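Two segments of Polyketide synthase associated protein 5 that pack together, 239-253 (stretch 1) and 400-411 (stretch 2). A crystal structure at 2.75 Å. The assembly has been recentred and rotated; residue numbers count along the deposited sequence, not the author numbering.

Stretch 1 (239-253) AVVAAAILLTEWQLR
Stretch 2 400-411: GKSLEAIRSLLC

Both stretches are α-helical and belong to one chain. Their axes approach to 9.0 Å, with N-to-C directions 127° apart, so the helices run obliquely and more nearly antiparallel than parallel. The register is set by Ala244 and Ile406, whose CA atoms lie 5.7 Å apart. A methyl suits so tight a crossing: Ala244 CB points toward stretch 2 and lies 3.6 Å from Leu410 CD2 and 4.0 Å from Ile406 CG2.

No hydrogen bond joins the helices; about 545 Å² of surface is buried, largely by apolar contact. Thr248 is the knob, set among Ser402, Ala405, Ile406 and Leu409. Its m rotamer (chi1 -58°) turns OG1 back along its own helix to donate to Ala244 O at 3.0 Å, satisfying the hydroxyl inside a greasy pocket, while CG2 reaches Ala405 CB at 3.4 Å. The small side chain of Ala405 lets that methyl come close.

Ile406 leaves its backbone sideways, but its m,t conformation (-61°, 173°) extends CD1 to 3.8 Å from Ile245 CG1. Ile245, also m,t, directs its CA-to-CB bond away overall, so its contact is made near the backbone, with CA also 3.8 Å from Ile406 CD1. Leu410, m,t (-72°, 179°), likewise starts sideways and brings its end nearer: CD1 lies 4.2 Å from CG2 of Val241 (chi1 t). Leu409 points toward stretch 1 and adopts t,p (-170°, 51°), placing CD2 4.3 Å from both Ala244 CB and Leu247 CD1.

At the exposed margin, Leu252 (m,t) meets Lys401, whose four chi angles are all t. This extended chain offers its aliphatic part, with CE 3.8 Å from Leu252 CD2. Within stretch 1, Arg253 NH2 forms a salt bridge with Glu249 OE1 at 3.0 Å, one turn back.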

# COMPACT_ATOMS: atom_id res chain seq x y z
N ALA A 239 -2.79 15.72 -3.89
CA ALA A 239 -3.96 16.53 -3.55
C ALA A 239 -4.84 16.73 -4.77
O ALA A 239 -6.06 16.53 -4.71
CB ALA A 239 -3.51 17.87 -3.01
N VAL A 240 -4.23 17.12 -5.88
CA VAL A 240 -4.98 17.33 -7.11
C VAL A 240 -5.55 16.00 -7.59
O VAL A 240 -6.76 15.87 -7.79
CB VAL A 240 -4.08 17.89 -8.22
CG1 VAL A 240 -4.93 18.35 -9.39
CG2 VAL A 240 -3.24 19.02 -7.68
N VAL A 241 -4.66 15.03 -7.77
CA VAL A 241 -5.05 13.70 -8.22
C VAL A 241 -6.33 13.22 -7.55
O VAL A 241 -7.20 12.65 -8.21
CB VAL A 241 -3.94 12.65 -7.93
CG1 VAL A 241 -4.45 11.25 -8.26
CG2 VAL A 241 -2.70 12.94 -8.78
N ALA A 242 -6.46 13.46 -6.25
CA ALA A 242 -7.65 13.02 -5.54
C ALA A 242 -8.88 13.75 -6.07
O ALA A 242 -9.95 13.17 -6.22
CB ALA A 242 -7.49 13.28 -4.05
N ALA A 243 -8.72 15.05 -6.33
CA ALA A 243 -9.80 15.87 -6.86
C ALA A 243 -10.22 15.24 -8.19
O ALA A 243 -11.39 14.91 -8.40
CB ALA A 243 -9.31 17.29 -7.07
N ALA A 244 -9.25 15.06 -9.08
CA ALA A 244 -9.52 14.46 -10.37
C ALA A 244 -10.30 13.15 -10.20
O ALA A 244 -11.28 12.89 -10.91
CB ALA A 244 -8.22 14.20 -11.13
N ILE A 245 -9.86 12.31 -9.27
CA ILE A 245 -10.52 11.05 -9.02
C ILE A 245 -11.95 11.29 -8.53
O ILE A 245 -12.90 10.71 -9.07
CB ILE A 245 -9.74 10.24 -7.96
CG1 ILE A 245 -8.41 9.81 -8.55
CG2 ILE A 245 -10.54 9.03 -7.49
CD1 ILE A 245 -7.45 9.31 -7.54
N LEU A 246 -12.10 12.14 -7.53
CA LEU A 246 -13.42 12.44 -6.97
C LEU A 246 -14.39 13.07 -7.96
O LEU A 246 -15.59 12.78 -7.94
CB LEU A 246 -13.27 13.32 -5.72
CG LEU A 246 -12.77 12.59 -4.47
CD1 LEU A 246 -12.32 13.60 -3.43
CD2 LEU A 246 -13.87 11.69 -3.93
N LEU A 247 -13.89 13.94 -8.83
CA LEU A 247 -14.75 14.57 -9.83
C LEU A 247 -15.32 13.48 -10.72
O LEU A 247 -16.54 13.30 -10.81
CB LEU A 247 -13.96 15.57 -10.67
CG LEU A 247 -13.61 16.84 -9.92
CD1 LEU A 247 -12.80 17.76 -10.80
CD2 LEU A 247 -14.88 17.52 -9.46
N THR A 248 -14.41 12.76 -11.38
CA THR A 248 -14.76 11.67 -12.27
C THR A 248 -15.77 10.70 -11.65
O THR A 248 -16.68 10.24 -12.33
CB THR A 248 -13.52 10.86 -12.68
OG1 THR A 248 -12.57 11.73 -13.31
CG2 THR A 248 -13.90 9.74 -13.64
N GLU A 249 -15.61 10.39 -10.37
CA GLU A 249 -16.54 9.47 -9.73
C GLU A 249 -17.96 9.98 -9.84
O GLU A 249 -18.88 9.20 -10.04
CB GLU A 249 -16.18 9.28 -8.26
CG GLU A 249 -15.09 8.25 -8.01
CD GLU A 249 -15.48 6.85 -8.47
OE1 GLU A 249 -16.62 6.42 -8.16
OE2 GLU A 249 -14.66 6.18 -9.13
N TRP A 250 -18.13 11.29 -9.72
CA TRP A 250 -19.47 11.87 -9.80
C TRP A 250 -20.01 11.84 -11.23
O TRP A 250 -21.17 11.49 -11.45
CB TRP A 250 -19.44 13.31 -9.28
CG TRP A 250 -20.81 13.91 -9.15
CD1 TRP A 250 -21.82 13.48 -8.33
CD2 TRP A 250 -21.31 15.05 -9.85
NE1 TRP A 250 -22.92 14.29 -8.49
CE2 TRP A 250 -22.64 15.25 -9.42
CE3 TRP A 250 -20.78 15.90 -10.82
CZ2 TRP A 250 -23.44 16.29 -9.90
CZ3 TRP A 250 -21.56 16.93 -11.30
CH2 TRP A 250 -22.89 17.11 -10.85
N GLN A 251 -19.16 12.19 -12.19
CA GLN A 251 -19.51 12.21 -13.62
C GLN A 251 -19.96 10.85 -14.14
O GLN A 251 -20.65 10.77 -15.16
CB GLN A 251 -18.31 12.68 -14.45
CG GLN A 251 -18.03 14.15 -14.34
CD GLN A 251 -18.88 14.97 -15.28
OE1 GLN A 251 -18.68 14.96 -16.50
NE2 GLN A 251 -19.85 15.69 -14.73
N LEU A 252 -19.57 9.78 -13.46
CA LEU A 252 -19.93 8.44 -13.89
C LEU A 252 -20.92 7.76 -12.96
O LEU A 252 -21.46 6.71 -13.29
CB LEU A 252 -18.68 7.57 -14.04
CG LEU A 252 -17.72 7.94 -15.18
CD1 LEU A 252 -16.50 7.03 -15.13
CD2 LEU A 252 -18.43 7.80 -16.53
N ARG A 253 -21.17 8.35 -11.79
CA ARG A 253 -22.11 7.76 -10.84
C ARG A 253 -23.55 7.89 -11.31
O ARG A 253 -24.46 7.27 -10.76
CB ARG A 253 -21.94 8.41 -9.46
CG ARG A 253 -20.89 7.70 -8.60
CD ARG A 253 -20.31 8.59 -7.50
NE ARG A 253 -19.09 7.99 -6.96
CZ ARG A 253 -19.03 7.27 -5.85
NH1 ARG A 253 -20.12 7.06 -5.12
NH2 ARG A 253 -17.88 6.73 -5.47
N GLY A 400 -10.38 0.40 -16.84
CA GLY A 400 -9.70 1.58 -17.37
C GLY A 400 -10.65 2.69 -17.77
O GLY A 400 -10.24 3.66 -18.41
N LYS A 401 -11.92 2.56 -17.39
CA LYS A 401 -12.93 3.57 -17.71
C LYS A 401 -12.64 4.86 -16.96
O LYS A 401 -12.25 5.87 -17.56
CB LYS A 401 -14.33 3.06 -17.34
CG LYS A 401 -15.46 3.98 -17.76
CD LYS A 401 -16.81 3.34 -17.50
CE LYS A 401 -17.96 4.24 -17.91
NZ LYS A 401 -19.27 3.60 -17.62
N SER A 402 -12.82 4.82 -15.65
CA SER A 402 -12.58 5.96 -14.78
C SER A 402 -11.13 6.43 -14.85
O SER A 402 -10.85 7.63 -14.83
CB SER A 402 -12.92 5.58 -13.35
OG SER A 402 -12.32 4.33 -13.04
N LEU A 403 -10.21 5.48 -14.92
CA LEU A 403 -8.78 5.79 -14.98
C LEU A 403 -8.43 6.64 -16.18
O LEU A 403 -7.51 7.46 -16.14
CB LEU A 403 -7.95 4.51 -15.03
CG LEU A 403 -6.70 4.52 -14.16
CD1 LEU A 403 -7.12 4.32 -12.72
CD2 LEU A 403 -5.74 3.42 -14.60
N GLU A 404 -9.16 6.45 -17.27
CA GLU A 404 -8.90 7.23 -18.48
C GLU A 404 -9.56 8.60 -18.34
O GLU A 404 -8.98 9.61 -18.73
CB GLU A 404 -9.43 6.50 -19.71
CG GLU A 404 -8.98 7.14 -21.01
CD GLU A 404 -7.47 7.26 -21.09
OE1 GLU A 404 -6.79 6.21 -21.12
OE2 GLU A 404 -6.97 8.41 -21.11
N ALA A 405 -10.76 8.63 -17.77
CA ALA A 405 -11.49 9.88 -17.54
C ALA A 405 -10.61 10.77 -16.68
O ALA A 405 -10.46 11.97 -16.94
CB ALA A 405 -12.80 9.60 -16.83
N ILE A 406 -10.03 10.16 -15.66
CA ILE A 406 -9.14 10.83 -14.72
C ILE A 406 -7.85 11.18 -15.46
O ILE A 406 -7.25 12.22 -15.22
CB ILE A 406 -8.82 9.89 -13.55
CG1 ILE A 406 -10.11 9.55 -12.81
CG2 ILE A 406 -7.80 10.53 -12.62
CD1 ILE A 406 -9.95 8.51 -11.73
N ARG A 407 -7.46 10.29 -16.36
CA ARG A 407 -6.24 10.46 -17.16
C ARG A 407 -6.23 11.78 -17.91
O ARG A 407 -5.38 12.64 -17.68
CB ARG A 407 -6.12 9.30 -18.16
CG ARG A 407 -4.72 8.71 -18.34
CD ARG A 407 -3.76 9.64 -19.09
NE ARG A 407 -3.60 10.92 -18.41
CZ ARG A 407 -3.10 11.06 -17.18
NH1 ARG A 407 -2.69 10.01 -16.49
NH2 ARG A 407 -3.00 12.28 -16.64
N SER A 408 -7.19 11.94 -18.82
CA SER A 408 -7.27 13.15 -19.63
C SER A 408 -7.53 14.40 -18.77
O SER A 408 -7.14 15.50 -19.13
CB SER A 408 -8.35 13.00 -20.70
OG SER A 408 -8.00 13.69 -21.90
N LEU A 409 -8.19 14.20 -17.63
CA LEU A 409 -8.51 15.32 -16.74
C LEU A 409 -7.27 15.91 -16.09
O LEU A 409 -7.23 17.11 -15.81
CB LEU A 409 -9.50 14.87 -15.67
CG LEU A 409 -10.13 15.96 -14.80
CD1 LEU A 409 -10.69 17.06 -15.66
CD2 LEU A 409 -11.22 15.34 -13.94
N LEU A 410 -6.25 15.09 -15.86
CA LEU A 410 -5.02 15.59 -15.25
C LEU A 410 -4.12 16.26 -16.28
O LEU A 410 -3.08 16.84 -15.94
CB LEU A 410 -4.25 14.44 -14.57
CG LEU A 410 -4.81 13.86 -13.27
CD1 LEU A 410 -3.91 12.74 -12.79
CD2 LEU A 410 -4.91 14.95 -12.21
N CYS A 411 -4.53 16.19 -17.55
CA CYS A 411 -3.75 16.78 -18.65
C CYS A 411 -4.44 18.03 -19.18
O CYS A 411 -3.87 18.80 -19.94
CB CYS A 411 -3.60 15.77 -19.78
SG CYS A 411 -2.92 14.18 -19.26